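Local coordinates for purine nucleoside phosphorylase (Thermus thermophilus, PDB 1ODK) that catalyses the reversible phosphorolysis of purine nucleosides, releasing the free purine base and ribose 1-phosphate, at the interface of chains A and B. Residues are numbered along the deposited sequence; one frame, centred on the assembly and turned at random. Chains: chain A/B, Purine nucleoside phosphorylase.

The interface of chains A and B. Residues chain A 4-5, 72, 76; chain B 65, 159-160, 180, 208-209, 211.
In hexameric nucleoside phosphorylases of the phosphorylase superfamily, a histidine from a neighbouring subunit completes each active site; A:His5, reaching into chain B between B:Met65 and B:Phe159, very probably plays that part. A:Glu76, on helix 67-79, sets its position. From CB, its CG lies anti to the carbonyl carbon (chi1 -70°) and meets the phenol oxygen OH of B:Tyr160; beyond CG the chain is extended, carrying the carboxylate to the histidine. There OE1 of A:Glu76 takes the backbone N of A:His5 at 3.1 Å through its syn lone pair. OE2 of A:Glu76 accepts twice: its syn lone pair receives ring ND1 of A:His5 at 2.6 Å, nearly straight (167° at H) and in the imidazole plane, while its anti lone pair receives OH of B:Tyr160 at 2.5 Å, with carboxylate and phenol ring 82° apart. An alanine in place of A:Glu76 removes the acceptor of B:Tyr160 OH and of A:His5 N and ND1, and would probably leave the imidazole freer to turn and the subunit contact weaker. The carboxylate is also likely to favour a protonated imidazole. Methyls CG2 of A:Ile4 and A:Ile72 clamp opposite imidazole faces, and CE1 of A:His5 points edge-on at the B:Phe159 face, 3.9 Å from CE2 of B:Phe159. At another rim position, CD2 of A:His5 lies 3.3 Å from SD of B:Met65. A:Ile72 CG1 packs 3.6 Å from B:Phe159 CB; the phenyl ring of B:Phe159 in turn sets its CD2 over the centre of the B:Tyr160 ring. Water 1 links that phenol to N of A:Ile4.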
loop_
_atom_site.group_PDB
_atom_site.type_symbol
_atom_site.label_atom_id
_atom_site.label_comp_id
_atom_site.label_asym_id
_atom_site.label_seq_id
_atom_site.Cartn_x
_atom_site.Cartn_y
_atom_site.Cartn_z
ATOM N N ILE A 4 32.570 -6.573 1.915
ATOM C CA ILE A 4 32.489 -6.709 0.467
ATOM C C ILE A 4 32.794 -5.449 -0.352
ATOM O O ILE A 4 33.500 -5.524 -1.359
ATOM C CB ILE A 4 31.095 -7.241 0.062
ATOM C CG1 ILE A 4 30.906 -8.653 0.623
ATOM C CG2 ILE A 4 30.949 -7.244 -1.447
ATOM C CD1 ILE A 4 29.511 -9.216 0.431
ATOM N N HIS A 5 32.282 -4.297 0.072
ATOM C CA HIS A 5 32.492 -3.065 -0.685
ATOM C C HIS A 5 33.578 -2.152 -0.123
ATOM O O HIS A 5 34.426 -1.658 -0.865
ATOM C CB HIS A 5 31.162 -2.316 -0.808
ATOM C CG HIS A 5 30.033 -3.177 -1.288
ATOM N ND1 HIS A 5 29.377 -4.068 -0.466
ATOM C CD2 HIS A 5 29.479 -3.323 -2.515
ATOM C CE1 HIS A 5 28.467 -4.724 -1.165
ATOM N NE2 HIS A 5 28.510 -4.291 -2.413
ATOM N N ILE A 72 24.712 0.330 2.313
ATOM C CA ILE A 72 25.781 -0.654 2.197
ATOM C C ILE A 72 27.006 -0.132 2.944
ATOM O O ILE A 72 27.609 -0.840 3.746
ATOM C CB ILE A 72 26.166 -0.901 0.710
ATOM C CG1 ILE A 72 25.134 -1.817 0.045
ATOM C CG2 ILE A 72 27.562 -1.502 0.615
ATOM C CD1 ILE A 72 25.265 -1.891 -1.475
ATOM N N GLU A 76 28.572 -1.676 6.577
ATOM C CA GLU A 76 29.944 -2.155 6.627
ATOM C C GLU A 76 30.811 -1.346 7.593
ATOM O O GLU A 76 31.653 -1.908 8.288
ATOM C CB GLU A 76 30.531 -2.183 5.211
ATOM C CG GLU A 76 29.881 -3.288 4.359
ATOM C CD GLU A 76 30.395 -3.372 2.931
ATOM O OE1 GLU A 76 31.445 -2.770 2.611
ATOM O OE2 GLU A 76 29.739 -4.061 2.126
ATOM N N MET B 65 26.340 2.117 -7.191
ATOM C CA MET B 65 25.463 1.044 -6.729
ATOM C C MET B 65 24.070 1.555 -6.397
ATOM O O MET B 65 23.921 2.619 -5.792
ATOM C CB MET B 65 26.048 0.381 -5.477
ATOM C CG MET B 65 27.483 -0.097 -5.632
ATOM S SD MET B 65 28.099 -0.818 -4.098
ATOM C CE MET B 65 28.466 0.629 -3.152
ATOM N N PHE B 159 20.686 -4.182 0.251
ATOM C CA PHE B 159 21.604 -5.307 0.084
ATOM C C PHE B 159 21.664 -6.212 1.319
ATOM O O PHE B 159 21.589 -7.436 1.211
ATOM C CB PHE B 159 23.005 -4.750 -0.210
ATOM C CG PHE B 159 24.033 -5.797 -0.537
ATOM C CD1 PHE B 159 24.183 -6.266 -1.840
ATOM C CD2 PHE B 159 24.866 -6.306 0.455
ATOM C CE1 PHE B 159 25.150 -7.226 -2.149
ATOM C CE2 PHE B 159 25.837 -7.271 0.156
ATOM C CZ PHE B 159 25.979 -7.730 -1.145
ATOM N N TYR B 160 21.792 -5.605 2.492
ATOM C CA TYR B 160 21.910 -6.373 3.721
ATOM C C TYR B 160 20.610 -6.776 4.410
ATOM O O TYR B 160 20.643 -7.333 5.498
ATOM C CB TYR B 160 22.829 -5.632 4.705
ATOM C CG TYR B 160 24.286 -5.672 4.289
ATOM C CD1 TYR B 160 24.906 -4.567 3.697
ATOM C CD2 TYR B 160 25.027 -6.847 4.429
ATOM C CE1 TYR B 160 26.235 -4.639 3.254
ATOM C CE2 TYR B 160 26.346 -6.928 3.987
ATOM C CZ TYR B 160 26.943 -5.826 3.401
ATOM O OH TYR B 160 28.240 -5.934 2.946
ATOM N N MET B 180 21.122 -4.667 -8.120
ATOM C CA MET B 180 20.539 -3.407 -7.657
ATOM C C MET B 180 20.419 -2.284 -8.683
ATOM O O MET B 180 20.456 -1.109 -8.311
ATOM C CB MET B 180 21.368 -2.897 -6.466
ATOM C CG MET B 180 21.514 -3.903 -5.318
ATOM S SD MET B 180 22.715 -3.383 -4.051
ATOM C CE MET B 180 21.843 -1.979 -3.353
ATOM N N ASP B 208 26.188 -15.420 1.632
ATOM C CA ASP B 208 27.635 -15.601 1.701
ATOM C C ASP B 208 28.312 -14.343 2.237
ATOM O O ASP B 208 28.013 -13.230 1.800
ATOM C CB ASP B 208 28.205 -15.933 0.320
ATOM C CG ASP B 208 27.895 -17.353 -0.117
ATOM O OD1 ASP B 208 28.265 -17.713 -1.255
ATOM O OD2 ASP B 208 27.289 -18.106 0.677
ATOM N N PRO B 209 29.237 -14.508 3.195
ATOM C CA PRO B 209 29.955 -13.374 3.786
ATOM C C PRO B 209 30.970 -12.757 2.822
ATOM O O PRO B 209 31.328 -11.586 2.949
ATOM C CB PRO B 209 30.610 -13.993 5.017
ATOM C CG PRO B 209 30.908 -15.387 4.556
ATOM C CD PRO B 209 29.639 -15.775 3.833
ATOM N N LEU B 211 32.606 -12.835 -1.524
ATOM C CA LEU B 211 32.342 -13.146 -2.923
ATOM C C LEU B 211 33.193 -14.350 -3.315
ATOM O O LEU B 211 34.104 -14.737 -2.583
ATOM C CB LEU B 211 32.692 -11.947 -3.809
ATOM C CG LEU B 211 32.011 -10.614 -3.478
ATOM C CD1 LEU B 211 32.453 -9.553 -4.481
ATOM C CD2 LEU B 211 30.500 -10.781 -3.512
HETATM O O HOH W 1 30.379 -7.408 3.761
#